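Local coordinates for putative exported protein (PDB 3FZX) that is a putative exported calcium-binding protein of uncharacterised function that probably handles a lipid or lipoprotein outside the cytoplasm, at residues F78-G83 with M106-A111; V145-F150 with K169-I174; F163-V168 with W188-I193; K182-E187 with E199-K204. All blocks are in the same frame, centred on the assembly; numbering follows the deposited sequence. Where two conformers were deposited one is given.

Contact 1. Residues F78-G83 with M106-A111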
loop_
_atom_site.group_PDB
_atom_site.type_symbol
_atom_site.label_atom_id
_atom_site.label_comp_id
_atom_site.label_asym_id
_atom_site.label_seq_id
_atom_site.Cartn_x
_atom_site.Cartn_y
_atom_site.Cartn_z
ATOM N N PHE A 78 1.444 -0.783 -13.949
ATOM C CA PHE A 78 1.861 -1.829 -13.045
ATOM C C PHE A 78 2.441 -1.234 -11.783
ATOM O O PHE A 78 3.269 -0.337 -11.851
ATOM C CB PHE A 78 2.915 -2.728 -13.689
ATOM C CG PHE A 78 3.425 -3.793 -12.764
ATOM C CD1 PHE A 78 2.785 -4.998 -12.666
ATOM C CD2 PHE A 78 4.531 -3.559 -11.961
ATOM C CE1 PHE A 78 3.239 -5.974 -11.789
ATOM C CE2 PHE A 78 4.988 -4.527 -11.078
ATOM C CZ PHE A 78 4.359 -5.728 -11.006
ATOM N N SER A 79 2.043 -1.756 -10.623
ATOM C CA SER A 79 2.684 -1.365 -9.374
ATOM C C SER A 79 2.807 -2.560 -8.457
ATOM O O SER A 79 2.199 -3.611 -8.715
ATOM C CB SER A 79 1.918 -0.219 -8.697
ATOM O OG SER A 79 0.591 -0.574 -8.321
HETATM N N MSE A 80 3.632 -2.438 -7.416
HETATM C CA MSE A 80 3.774 -3.513 -6.448
HETATM C C MSE A 80 4.351 -3.069 -5.115
HETATM O O MSE A 80 4.940 -1.997 -4.990
HETATM C CB MSE A 80 4.604 -4.688 -7.007
HETATM C CG MSE A 80 6.079 -4.384 -7.220
HETATM SE SE MSE A 80 7.038 -6.009 -7.927
HETATM C CE MSE A 80 8.575 -5.028 -8.674
ATOM N N SER A 81 4.156 -3.927 -4.122
ATOM C CA SER A 81 4.768 -3.781 -2.809
ATOM C C SER A 81 6.272 -3.656 -2.915
ATOM O O SER A 81 6.900 -4.213 -3.826
ATOM C CB SER A 81 4.476 -5.015 -1.956
ATOM O OG SER A 81 3.096 -5.182 -1.820
HETATM N N MSE A 82 6.850 -2.965 -1.941
HETATM C CA MSE A 82 8.265 -2.617 -1.957
HETATM C C MSE A 82 9.164 -3.661 -1.280
HETATM O O MSE A 82 10.304 -3.366 -0.938
HETATM C CB MSE A 82 8.435 -1.242 -1.293
HETATM C CG MSE A 82 7.850 -0.096 -2.087
HETATM SE SE MSE A 82 7.981 1.527 -1.014
HETATM C CE MSE A 82 9.962 1.768 -1.093
ATOM N N GLY A 83 8.650 -4.870 -1.067
ATOM C CA GLY A 83 9.435 -5.995 -0.546
ATOM C C GLY A 83 10.905 -5.999 -0.965
ATOM O O GLY A 83 11.799 -6.121 -0.117
HETATM N N MSE A 106 4.567 0.677 -5.286
HETATM C CA MSE A 106 5.410 1.471 -6.152
HETATM C C MSE A 106 5.251 1.050 -7.626
HETATM O O MSE A 106 5.242 -0.141 -7.950
HETATM C CB MSE A 106 6.862 1.285 -5.719
HETATM C CG MSE A 106 7.819 2.188 -6.433
HETATM SE SE MSE A 106 9.435 2.391 -5.321
HETATM C CE MSE A 106 10.202 0.771 -5.736
ATOM N N ASN A 107 5.209 2.039 -8.504
ATOM C CA ASN A 107 4.963 1.826 -9.929
ATOM C C ASN A 107 6.233 1.466 -10.720
ATOM O O ASN A 107 7.332 1.887 -10.361
ATOM C CB ASN A 107 4.300 3.064 -10.533
ATOM C CG ASN A 107 5.280 4.221 -10.686
ATOM O OD1 ASN A 107 5.981 4.608 -9.734
ATOM N ND2 ASN A 107 5.387 4.729 -11.890
ATOM N N TYR A 108 6.077 0.659 -11.768
ATOM C CA TYR A 108 7.190 0.281 -12.628
ATOM C C TYR A 108 6.757 0.506 -14.055
ATOM O O TYR A 108 6.005 -0.292 -14.598
ATOM C CB TYR A 108 7.611 -1.180 -12.399
ATOM C CG TYR A 108 8.371 -1.340 -11.122
ATOM C CD1 TYR A 108 7.710 -1.383 -9.893
ATOM C CD2 TYR A 108 9.759 -1.382 -11.129
ATOM C CE1 TYR A 108 8.414 -1.483 -8.702
ATOM C CE2 TYR A 108 10.472 -1.485 -9.954
ATOM C CZ TYR A 108 9.803 -1.529 -8.736
ATOM O OH TYR A 108 10.524 -1.627 -7.562
ATOM N N PRO A 109 7.206 1.614 -14.668
ATOM C CA PRO A 109 6.821 1.870 -16.039
ATOM C C PRO A 109 7.320 0.835 -17.028
ATOM O O PRO A 109 8.344 0.149 -16.820
ATOM C CB PRO A 109 7.449 3.221 -16.365
ATOM C CG PRO A 109 8.053 3.736 -15.147
ATOM C CD PRO A 109 8.088 2.655 -14.121
ATOM N N ASP A 110 6.579 0.762 -18.119
ATOM C CA ASP A 110 6.823 -0.161 -19.204
ATOM C C ASP A 110 7.611 0.571 -20.287
ATOM O O ASP A 110 7.031 1.163 -21.200
ATOM C CB ASP A 110 5.470 -0.649 -19.724
ATOM C CG ASP A 110 5.586 -1.642 -20.845
ATOM O OD1 ASP A 110 6.724 -1.961 -21.274
ATOM O OD2 ASP A 110 4.511 -2.112 -21.269
ATOM N N ALA A 111 8.932 0.550 -20.152
ATOM C CA ALA A 111 9.859 1.153 -21.123
ATOM C C ALA A 111 9.714 0.489 -22.477
ATOM O O ALA A 111 9.764 1.142 -23.527
ATOM C CB ALA A 111 11.296 1.002 -20.642
HETATM O O HOH W 1 3.576 0.006 -15.667
#
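Three backbone hydrogen bonds tie Phe78, Met80, Met106 and Tyr108 together. Tyr108 N donates to Phe78 O at 3.0 Å and nearly straight (164°), while Met80 and Met106 exchange a pair, Met106 N to Met80 O at 2.7 Å and Met80 N to Met106 O at 2.9 Å. A water extends the series, accepting from Phe78 N and donating to Tyr108 O. Ser79 and Asn107 face each other as the non-hydrogen-bonded pair, their CA atoms 4.0 Å apart. This register joins strand 77-81 to strand 99-107, neighbours in the antiparallel barrel. The side-chain packing centres on Met80 (a selenomethionine), which meets Tyr108 at about a right angle. Its extended chain carries the methyl CE over one face of the phenol, off-centre and 3.5 Å from Tyr108 CE1, a CH-pi contact; SE lies obliquely to the same ring, a looser Met-aromatic approach. Phe78 turns a ring edge to the neighbouring side chain, with CD2 3.9 Å from Tyr108 CB. Met82 crosses Met106, CG to CB. The polar ends bond elsewhere: Tyr108 OH to Glu187, and the Asn107 amide to Asp125 N and Glu123 O.

Contact 2. Residues V145-F150 with K169-I174; sequences VFDREF and KYEMNI
Phe146 CG lies between its backbone N and carbonyl carbon (chi1 57°), which starts the ring across toward Glu171. On their shared face Glu171 CB sits over the phenyl ring near its rim, 3.6 Å from Phe146 CE2. These two residues exchange backbone hydrogen bonds, Phe146 N to Glu171 O at 3.0 Å and Glu171 N to Phe146 O at 2.9 Å. Glu149 and Lys169 form a second pair, Glu149 N 2.8 Å from Lys169 O. Between them the register slips by one residue, a beta bulge at which Asp147 has positive phi and psi (56° and 41°). On the other face Val145 CG1 touches Tyr170 CD1 at 3.8 Å and Arg148 CG packs on Tyr170 CB. Glu149 is a calcium ligand in the site with Gly119 and Asp121, though here its side chain is about 4 Å from a calcium ion and not modelled as bound. Asp147 OD2 and Glu171 OE2 approach to 3.4 Å; their like charges probably repel, which may raise the proton affinity of one.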
loop_
_atom_site.group_PDB
_atom_site.type_symbol
_atom_site.label_atom_id
_atom_site.label_comp_id
_atom_site.label_asym_id
_atom_site.label_seq_id
_atom_site.Cartn_x
_atom_site.Cartn_y
_atom_site.Cartn_z
ATOM N N VAL A 145 12.875 5.606 -0.904
ATOM C CA VAL A 145 13.423 5.484 -2.283
ATOM C C VAL A 145 12.848 6.646 -3.084
ATOM O O VAL A 145 11.633 6.896 -3.063
ATOM C CB VAL A 145 13.067 4.140 -2.942
ATOM C CG1 VAL A 145 13.604 4.050 -4.374
ATOM C CG2 VAL A 145 13.616 2.978 -2.101
ATOM N N PHE A 146 13.713 7.381 -3.768
ATOM C CA PHE A 146 13.277 8.582 -4.461
ATOM C C PHE A 146 14.158 8.933 -5.640
ATOM O O PHE A 146 15.228 8.371 -5.819
ATOM C CB PHE A 146 13.152 9.766 -3.483
ATOM C CG PHE A 146 14.419 10.075 -2.727
ATOM C CD1 PHE A 146 14.740 9.371 -1.571
ATOM C CD2 PHE A 146 15.294 11.045 -3.187
ATOM C CE1 PHE A 146 15.912 9.631 -0.897
ATOM C CE2 PHE A 146 16.474 11.315 -2.521
ATOM C CZ PHE A 146 16.785 10.609 -1.371
ATOM N N ASP A 147 13.655 9.823 -6.486
ATOM C CA ASP A 147 14.364 10.245 -7.667
ATOM C C ASP A 147 14.736 9.057 -8.541
ATOM O O ASP A 147 15.796 9.015 -9.092
ATOM C CB ASP A 147 15.620 11.044 -7.275
ATOM C CG ASP A 147 15.288 12.410 -6.692
ATOM O OD1 ASP A 147 14.081 12.766 -6.564
ATOM O OD2 ASP A 147 16.239 13.147 -6.357
ATOM N N ARG A 148 13.838 8.101 -8.677
ATOM C CA ARG A 148 14.063 6.985 -9.573
ATOM C C ARG A 148 14.047 7.558 -11.008
ATOM O O ARG A 148 13.284 8.479 -11.323
ATOM C CB ARG A 148 12.953 5.959 -9.400
ATOM C CG ARG A 148 12.838 5.428 -7.992
ATOM C CD ARG A 148 11.442 4.922 -7.692
ATOM N NE ARG A 148 11.194 3.696 -8.393
ATOM C CZ ARG A 148 10.035 3.289 -8.922
ATOM N NH1 ARG A 148 8.904 4.004 -8.860
ATOM N NH2 ARG A 148 10.035 2.114 -9.535
ATOM N N GLU A 149 14.928 7.040 -11.853
ATOM C CA GLU A 149 15.020 7.446 -13.245
ATOM C C GLU A 149 15.536 6.317 -14.134
ATOM O O GLU A 149 16.287 5.438 -13.710
ATOM C CB GLU A 149 15.927 8.658 -13.412
ATOM C CG GLU A 149 17.388 8.394 -13.107
ATOM C CD GLU A 149 18.245 9.654 -13.217
ATOM O OE1 GLU A 149 17.716 10.763 -13.414
ATOM O OE2 GLU A 149 19.463 9.526 -13.117
ATOM N N PHE A 150 15.147 6.420 -15.389
ATOM C CA PHE A 150 15.482 5.472 -16.401
ATOM C C PHE A 150 16.945 5.649 -16.811
ATOM O O PHE A 150 17.403 6.771 -16.987
ATOM C CB PHE A 150 14.539 5.682 -17.609
ATOM C CG PHE A 150 14.836 4.803 -18.769
ATOM C CD1 PHE A 150 14.348 3.501 -18.816
ATOM C CD2 PHE A 150 15.605 5.274 -19.831
ATOM C CE1 PHE A 150 14.615 2.673 -19.908
ATOM C CE2 PHE A 150 15.870 4.456 -20.926
ATOM C CZ PHE A 150 15.374 3.145 -20.957
ATOM N N LYS A 169 17.955 3.906 -11.972
ATOM C CA LYS A 169 18.826 4.417 -10.915
ATOM C C LYS A 169 17.915 5.136 -9.914
ATOM O O LYS A 169 16.929 5.748 -10.312
ATOM C CB LYS A 169 19.867 5.383 -11.480
ATOM C CG LYS A 169 20.829 5.961 -10.434
ATOM C CD LYS A 169 21.938 6.854 -11.030
ATOM C CE LYS A 169 22.779 7.539 -9.904
ATOM N NZ LYS A 169 23.878 8.472 -10.376
ATOM N N TYR A 170 18.249 5.057 -8.629
ATOM C CA TYR A 170 17.465 5.681 -7.548
ATOM C C TYR A 170 18.360 6.147 -6.394
ATOM O O TYR A 170 19.482 5.682 -6.242
ATOM C CB TYR A 170 16.388 4.711 -7.006
ATOM C CG TYR A 170 16.897 3.387 -6.428
ATOM C CD1 TYR A 170 17.265 3.278 -5.084
ATOM C CD2 TYR A 170 16.983 2.245 -7.217
ATOM C CE1 TYR A 170 17.728 2.067 -4.547
ATOM C CE2 TYR A 170 17.446 1.035 -6.694
ATOM C CZ TYR A 170 17.825 0.946 -5.355
ATOM O OH TYR A 170 18.298 -0.257 -4.831
ATOM N N GLU A 171 17.870 7.103 -5.624
ATOM C CA GLU A 171 18.506 7.472 -4.390
ATOM C C GLU A 171 17.745 6.864 -3.243
ATOM O O GLU A 171 16.570 6.484 -3.389
ATOM C CB GLU A 171 18.565 8.976 -4.271
ATOM C CG GLU A 171 19.332 9.585 -5.458
ATOM C CD GLU A 171 19.863 10.938 -5.149
ATOM O OE1 GLU A 171 20.787 10.996 -4.322
ATOM O OE2 GLU A 171 19.359 11.936 -5.707
HETATM N N MSE A 172 18.425 6.698 -2.116
HETATM C CA MSE A 172 17.733 6.255 -0.910
HETATM C C MSE A 172 18.319 6.772 0.410
HETATM O O MSE A 172 19.492 7.128 0.489
HETATM C CB MSE A 172 17.545 4.726 -0.877
HETATM C CG MSE A 172 18.576 3.962 -0.116
HETATM SE SE MSE A 172 20.054 3.597 -1.240
HETATM C CE MSE A 172 19.791 1.687 -1.577
ATOM N N ASN A 173 17.423 6.872 1.392
ATOM C CA ASN A 173 17.762 7.237 2.758
ATOM C C ASN A 173 17.288 6.089 3.633
ATOM O O ASN A 173 16.153 5.618 3.492
ATOM C CB ASN A 173 17.081 8.544 3.168
ATOM C CG ASN A 173 17.642 9.752 2.430
ATOM O OD1 ASN A 173 18.648 9.655 1.723
ATOM N ND2 ASN A 173 16.994 10.895 2.595
ATOM N N ILE A 174 18.176 5.607 4.499
ATOM C CA ILE A 174 17.865 4.513 5.414
ATOM C C ILE A 174 18.105 5.009 6.835
ATOM O O ILE A 174 19.215 5.404 7.171
ATOM C CB ILE A 174 18.769 3.325 5.175
ATOM C CG1 ILE A 174 18.657 2.860 3.722
ATOM C CG2 ILE A 174 18.462 2.224 6.209
ATOM C CD1 ILE A 174 19.888 2.128 3.225
#

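Contact 3. Residues F163-V168 with W188-I193; sequences FYCTKV and WYAPNI
Trp188, Tyr189 and Thr166 have the largest buried areas and together make up about half of the contact. Trp188 lies side by side with Lys167; Lys167 CG rests over one face of the five-membered ring, 3.9 Å from its centroid. The lysine has CG anti to the backbone N (chi1 -177°) and an extended chain beyond, which follows the indole until CE is 3.6 Å from Trp188 CZ2. Cys165 CB meets the indole edge, and Trp188 NE1 bonds to Glu154. Tyr189 and Thr166 run alongside one another on the other face. Thr166 CB lies over the phenol face as a CH-pi contact, CG2 reaches 3.6 Å from Tyr189 OH, itself hydrogen-bonded to Pro109 O, and Val168 CG2 comes to the ring edge at Tyr189 CE1. The backbones of Thr166 and Tyr189 form the hydrogen-bonded pair, with Thr166 N to Tyr189 O and Tyr189 N to Thr166 O both 2.9 Å. Ile193 CD1 is set over the Phe163 ring, 3.6 Å from its centroid. Strands 161-175 and 180-190 form an antiparallel hairpin here; strand 136-158 borders it through Glu154, strand 194-202 touches Cys165 and Ala190 through Val196, and Leu213 of strand 207-217 packs on Phe163 and Ile193.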
loop_
_atom_site.group_PDB
_atom_site.type_symbol
_atom_site.label_atom_id
_atom_site.label_comp_id
_atom_site.label_asym_id
_atom_site.label_seq_id
_atom_site.Cartn_x
_atom_site.Cartn_y
_atom_site.Cartn_z
ATOM N N PHE A 163 17.992 -12.179 -19.303
ATOM C CA PHE A 163 16.718 -11.479 -19.420
ATOM C C PHE A 163 16.921 -10.033 -19.898
ATOM O O PHE A 163 17.824 -9.333 -19.437
ATOM C CB PHE A 163 16.006 -11.515 -18.072
ATOM C CG PHE A 163 15.753 -12.901 -17.585
ATOM C CD1 PHE A 163 14.720 -13.666 -18.131
ATOM C CD2 PHE A 163 16.562 -13.472 -16.614
ATOM C CE1 PHE A 163 14.500 -14.988 -17.707
ATOM C CE2 PHE A 163 16.354 -14.792 -16.191
ATOM C CZ PHE A 163 15.320 -15.541 -16.723
ATOM N N TYR A 164 16.093 -9.598 -20.842
ATOM C CA TYR A 164 16.098 -8.214 -21.309
ATOM C C TYR A 164 15.367 -7.412 -20.255
ATOM O O TYR A 164 14.219 -7.723 -19.919
ATOM C CB TYR A 164 15.428 -8.077 -22.692
ATOM C CG TYR A 164 15.777 -6.776 -23.383
ATOM C CD1 TYR A 164 17.073 -6.549 -23.831
ATOM C CD2 TYR A 164 14.833 -5.777 -23.577
ATOM C CE1 TYR A 164 17.435 -5.366 -24.457
ATOM C CE2 TYR A 164 15.183 -4.567 -24.227
ATOM C CZ TYR A 164 16.495 -4.387 -24.662
ATOM O OH TYR A 164 16.901 -3.235 -25.294
ATOM N N CYS A 165 16.052 -6.410 -19.708
ATOM C CA CYS A 165 15.576 -5.648 -18.569
ATOM C C CYS A 165 15.560 -4.150 -18.789
ATOM O O CYS A 165 16.282 -3.626 -19.650
ATOM C CB CYS A 165 16.534 -5.860 -17.396
ATOM S SG CYS A 165 16.449 -7.476 -16.739
ATOM N N THR A 166 14.763 -3.480 -17.960
ATOM C CA THR A 166 14.839 -2.032 -17.808
ATOM C C THR A 166 15.727 -1.733 -16.599
ATOM O O THR A 166 15.533 -2.321 -15.536
ATOM C CB THR A 166 13.441 -1.420 -17.587
ATOM O OG1 THR A 166 12.721 -1.519 -18.814
ATOM C CG2 THR A 166 13.535 0.060 -17.150
ATOM N N LYS A 167 16.699 -0.840 -16.791
ATOM C CA LYS A 167 17.625 -0.409 -15.741
ATOM C C LYS A 167 17.227 0.957 -15.229
ATOM O O LYS A 167 17.053 1.891 -16.004
ATOM C CB LYS A 167 19.052 -0.321 -16.262
ATOM C CG LYS A 167 20.089 0.058 -15.182
ATOM C CD LYS A 167 21.483 0.116 -15.755
ATOM C CE LYS A 167 22.493 0.644 -14.754
ATOM N NZ LYS A 167 23.910 0.449 -15.284
ATOM N N VAL A 168 17.103 1.049 -13.916
ATOM C CA VAL A 168 16.684 2.232 -13.215
ATOM C C VAL A 168 17.754 2.609 -12.180
ATOM O O VAL A 168 18.431 1.738 -11.641
ATOM C CB VAL A 168 15.325 1.944 -12.527
ATOM C CG1 VAL A 168 14.943 3.052 -11.579
ATOM C CG2 VAL A 168 14.252 1.795 -13.581
ATOM N N TRP A 188 17.260 -3.647 -12.096
ATOM C CA TRP A 188 16.972 -4.125 -13.402
ATOM C C TRP A 188 15.721 -4.972 -13.249
ATOM O O TRP A 188 15.690 -5.852 -12.370
ATOM C CB TRP A 188 18.104 -4.989 -13.908
ATOM C CG TRP A 188 19.359 -4.283 -14.335
ATOM C CD1 TRP A 188 19.710 -3.962 -15.610
ATOM C CD2 TRP A 188 20.469 -3.912 -13.511
ATOM N NE1 TRP A 188 20.956 -3.396 -15.634
ATOM C CE2 TRP A 188 21.455 -3.368 -14.361
ATOM C CE3 TRP A 188 20.726 -3.982 -12.135
ATOM C CZ2 TRP A 188 22.674 -2.864 -13.884
ATOM C CZ3 TRP A 188 21.942 -3.499 -11.657
ATOM C CH2 TRP A 188 22.908 -2.946 -12.534
ATOM N N TYR A 189 14.698 -4.702 -14.070
ATOM C CA TYR A 189 13.465 -5.485 -13.994
ATOM C C TYR A 189 12.948 -5.916 -15.354
ATOM O O TYR A 189 13.221 -5.282 -16.372
ATOM C CB TYR A 189 12.387 -4.756 -13.205
ATOM C CG TYR A 189 11.900 -3.445 -13.782
ATOM C CD1 TYR A 189 12.521 -2.232 -13.442
ATOM C CD2 TYR A 189 10.786 -3.400 -14.623
ATOM C CE1 TYR A 189 12.060 -1.019 -13.957
ATOM C CE2 TYR A 189 10.309 -2.180 -15.141
ATOM C CZ TYR A 189 10.943 -1.003 -14.798
ATOM O OH TYR A 189 10.452 0.186 -15.255
ATOM N N ALA A 190 12.202 -7.019 -15.325
ATOM C CA ALA A 190 11.759 -7.715 -16.517
ATOM C C ALA A 190 10.333 -8.222 -16.362
ATOM O O ALA A 190 9.889 -8.530 -15.238
ATOM C CB ALA A 190 12.692 -8.918 -16.820
ATOM N N PRO A 191 9.611 -8.333 -17.493
ATOM C CA PRO A 191 8.262 -8.894 -17.529
ATOM C C PRO A 191 8.221 -10.292 -16.957
ATOM O O PRO A 191 9.115 -11.089 -17.234
ATOM C CB PRO A 191 7.947 -8.966 -19.023
ATOM C CG PRO A 191 8.871 -7.972 -19.689
ATOM C CD PRO A 191 10.026 -7.751 -18.791
ATOM N N ASN A 192 7.172 -10.566 -16.175
ATOM C CA ASN A 192 6.873 -11.842 -15.568
ATOM C C ASN A 192 7.890 -12.307 -14.496
ATOM O O ASN A 192 7.814 -13.426 -14.030
ATOM C CB ASN A 192 6.648 -12.933 -16.639
ATOM C CG ASN A 192 5.678 -12.497 -17.735
ATOM O OD1 ASN A 192 4.590 -11.998 -17.463
ATOM N ND2 ASN A 192 6.072 -12.677 -18.972
ATOM N N ILE A 193 8.805 -11.442 -14.089
ATOM C CA ILE A 193 9.822 -11.799 -13.079
ATOM C C ILE A 193 9.891 -10.760 -11.985
ATOM O O ILE A 193 9.838 -11.091 -10.816
ATOM C CB ILE A 193 11.227 -11.922 -13.710
ATOM C CG1 ILE A 193 11.238 -12.945 -14.846
ATOM C CG2 ILE A 193 12.264 -12.355 -12.676
ATOM C CD1 ILE A 193 12.513 -12.816 -15.719
#

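Contact 4. Residues K182-E187 with E199-K204; sequences KGYGYE and EQYNNK
Tyr184 and Tyr201, and likewise Tyr186 and Glu199, exchange backbone hydrogen bonds. The straightest is Tyr201 N to Tyr184 O, 2.9 Å and 164° at the hydrogen; in the second pair Glu199 N lies 2.9 Å from Tyr186 O. Beyond the first pair, Asn203 N makes only a weak bond to Lys182 O. Within 199-204 Tyr201 OH donates to Glu199 OE1 at 2.7 Å, arriving from above the carboxylate plane, while Glu199 OE2 forms a salt bridge with Arg197; together these grip both carboxylate oxygens. Tyr184 has CG between its backbone N and carbonyl carbon (chi1 72°), and Tyr201 CB lies over its ring 3.6 Å from Tyr184 CE1. The two phenols are nearly parallel, at 9°, yet slid so far that they barely overlap, with Tyr184 OH over the Tyr201 face near its rim. Tyr186 approaches obliquely, CD2 3.8 Å from Tyr201 CE1. Gly183 CA lies 3.3 Å from Tyr201 O and Gly185 CA 3.1 Å from Glu199 O. Asn202 OD1 accepts from Lys204 N, an Asx turn at the strand end, and Asn202 ND2 is hydrogen-bonded to Glu206. The whole is an antiparallel hairpin of the barrel wall carrying a tyrosine cluster on one face.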
loop_
_atom_site.group_PDB
_atom_site.type_symbol
_atom_site.label_atom_id
_atom_site.label_comp_id
_atom_site.label_asym_id
_atom_site.label_seq_id
_atom_site.Cartn_x
_atom_site.Cartn_y
_atom_site.Cartn_z
ATOM N N LYS A 182 22.938 7.208 3.756
ATOM C CA LYS A 182 22.481 7.819 2.505
ATOM C C LYS A 182 23.206 7.150 1.364
ATOM O O LYS A 182 24.393 6.832 1.465
ATOM C CB LYS A 182 22.749 9.314 2.496
ATOM C CG LYS A 182 21.857 10.046 3.462
ATOM C CD LYS A 182 22.025 11.557 3.412
ATOM C CE LYS A 182 21.058 12.230 4.392
ATOM N NZ LYS A 182 20.782 13.659 4.053
ATOM N N GLY A 183 22.498 6.897 0.275
ATOM C CA GLY A 183 23.139 6.262 -0.870
ATOM C C GLY A 183 22.304 6.258 -2.121
ATOM O O GLY A 183 21.342 7.002 -2.245
ATOM N N TYR A 184 22.695 5.410 -3.057
ATOM C CA TYR A 184 22.012 5.301 -4.332
ATOM C C TYR A 184 22.066 3.831 -4.779
ATOM O O TYR A 184 22.766 3.002 -4.172
ATOM C CB TYR A 184 22.588 6.302 -5.360
ATOM C CG TYR A 184 23.950 5.978 -5.883
ATOM C CD1 TYR A 184 25.094 6.399 -5.212
ATOM C CD2 TYR A 184 24.107 5.236 -7.059
ATOM C CE1 TYR A 184 26.374 6.077 -5.690
ATOM C CE2 TYR A 184 25.385 4.913 -7.548
ATOM C CZ TYR A 184 26.502 5.336 -6.855
ATOM O OH TYR A 184 27.754 5.033 -7.335
ATOM N N GLY A 185 21.264 3.484 -5.772
ATOM C CA GLY A 185 21.229 2.103 -6.243
ATOM C C GLY A 185 20.780 1.995 -7.672
ATOM O O GLY A 185 20.357 2.976 -8.272
ATOM N N TYR A 186 20.913 0.797 -8.218
ATOM C CA TYR A 186 20.400 0.476 -9.530
ATOM C C TYR A 186 19.541 -0.767 -9.406
ATOM O O TYR A 186 19.809 -1.645 -8.581
ATOM C CB TYR A 186 21.529 0.160 -10.498
ATOM C CG TYR A 186 22.493 1.296 -10.782
ATOM C CD1 TYR A 186 22.163 2.333 -11.651
ATOM C CD2 TYR A 186 23.774 1.286 -10.243
ATOM C CE1 TYR A 186 23.081 3.387 -11.919
ATOM C CE2 TYR A 186 24.692 2.311 -10.509
ATOM C CZ TYR A 186 24.340 3.343 -11.342
ATOM O OH TYR A 186 25.254 4.320 -11.561
ATOM N N GLU A 187 18.506 -0.854 -10.223
ATOM C CA GLU A 187 17.788 -2.109 -10.362
ATOM C C GLU A 187 17.388 -2.363 -11.809
ATOM O O GLU A 187 17.273 -1.438 -12.642
ATOM C CB GLU A 187 16.625 -2.263 -9.370
ATOM C CG GLU A 187 15.497 -1.303 -9.492
ATOM C CD GLU A 187 14.450 -1.485 -8.359
ATOM O OE1 GLU A 187 14.822 -1.801 -7.203
ATOM O OE2 GLU A 187 13.245 -1.289 -8.615
ATOM N N GLU A 199 21.700 -3.352 -7.102
ATOM C CA GLU A 199 22.982 -3.011 -6.496
ATOM C C GLU A 199 22.795 -1.792 -5.623
ATOM O O GLU A 199 22.099 -0.863 -6.030
ATOM C CB GLU A 199 24.009 -2.673 -7.570
ATOM C CG GLU A 199 24.402 -3.829 -8.459
ATOM C CD GLU A 199 25.262 -3.393 -9.636
ATOM O OE1 GLU A 199 25.607 -2.198 -9.745
ATOM O OE2 GLU A 199 25.576 -4.251 -10.458
ATOM N N GLN A 200 23.423 -1.789 -4.437
ATOM C CA GLN A 200 23.360 -0.657 -3.522
ATOM C C GLN A 200 24.749 -0.098 -3.248
ATOM O O GLN A 200 25.698 -0.865 -3.029
ATOM C CB GLN A 200 22.682 -1.051 -2.209
ATOM C CG GLN A 200 21.214 -1.500 -2.397
ATOM C CD GLN A 200 21.104 -2.896 -2.985
ATOM O OE1 GLN A 200 21.780 -3.811 -2.522
ATOM N NE2 GLN A 200 20.265 -3.064 -4.019
ATOM N N TYR A 201 24.839 1.240 -3.273
ATOM C CA TYR A 201 26.071 2.017 -3.025
ATOM C C TYR A 201 25.856 3.057 -1.941
ATOM O O TYR A 201 24.735 3.500 -1.734
ATOM C CB TYR A 201 26.484 2.767 -4.284
ATOM C CG TYR A 201 26.802 1.855 -5.437
ATOM C CD1 TYR A 201 25.792 1.404 -6.265
ATOM C CD2 TYR A 201 28.110 1.424 -5.693
ATOM C CE1 TYR A 201 26.053 0.559 -7.318
ATOM C CE2 TYR A 201 28.382 0.571 -6.767
ATOM C CZ TYR A 201 27.331 0.141 -7.561
ATOM O OH TYR A 201 27.501 -0.704 -8.618
ATOM N N ASN A 202 26.931 3.461 -1.253
ATOM C CA ASN A 202 26.854 4.603 -0.322
ATOM C C ASN A 202 27.156 5.841 -1.133
ATOM O O ASN A 202 27.507 5.732 -2.319
ATOM C CB ASN A 202 27.808 4.472 0.889
ATOM C CG ASN A 202 29.294 4.433 0.521
ATOM O OD1 ASN A 202 29.731 4.698 -0.619
ATOM N ND2 ASN A 202 30.089 4.077 1.511
ATOM N N ASN A 203 27.102 7.017 -0.517
ATOM C CA ASN A 203 27.331 8.219 -1.322
ATOM C C ASN A 203 28.766 8.483 -1.762
ATOM O O ASN A 203 29.003 9.431 -2.483
ATOM C CB ASN A 203 26.572 9.439 -0.792
ATOM C CG ASN A 203 25.115 9.486 -1.317
ATOM O OD1 ASN A 203 24.810 8.952 -2.399
ATOM N ND2 ASN A 203 24.222 10.126 -0.560
ATOM N N LYS A 204 29.690 7.591 -1.409
ATOM C CA LYS A 204 31.059 7.647 -1.922
ATOM C C LYS A 204 31.218 6.757 -3.155
ATOM O O LYS A 204 32.290 6.652 -3.698
ATOM C CB LYS A 204 32.067 7.225 -0.856
ATOM C CG LYS A 204 31.962 7.990 0.464
ATOM C CD LYS A 204 33.321 8.040 1.189
ATOM C CE LYS A 204 33.151 8.409 2.656
ATOM N NZ LYS A 204 34.431 8.839 3.257
#

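Overall arrangement
All four contacts belong to one antiparallel sheet closed into a barrel, in which successive strands are neighbours. Contact 1 comes first along the chain and closes before the others open. Contacts 2 and 3 share strand 161-175 and alternate in sequence, their centres about 17 Å apart; contacts 3 and 4 share strand 180-190, with centres about 19 Å apart. Contacts 2 and 4 lie closer, about 9 Å between centres, where Tyr170 O and Gly185 N are 2.9 Å apart. Contact 1 reaches the other three through Asn107 O to Arg148, Pro109 O to Tyr189 OH, and Tyr108 OH to Glu187. These links tie the segment 106-111 to strands 136-158 and 180-190, beyond its sheet neighbours.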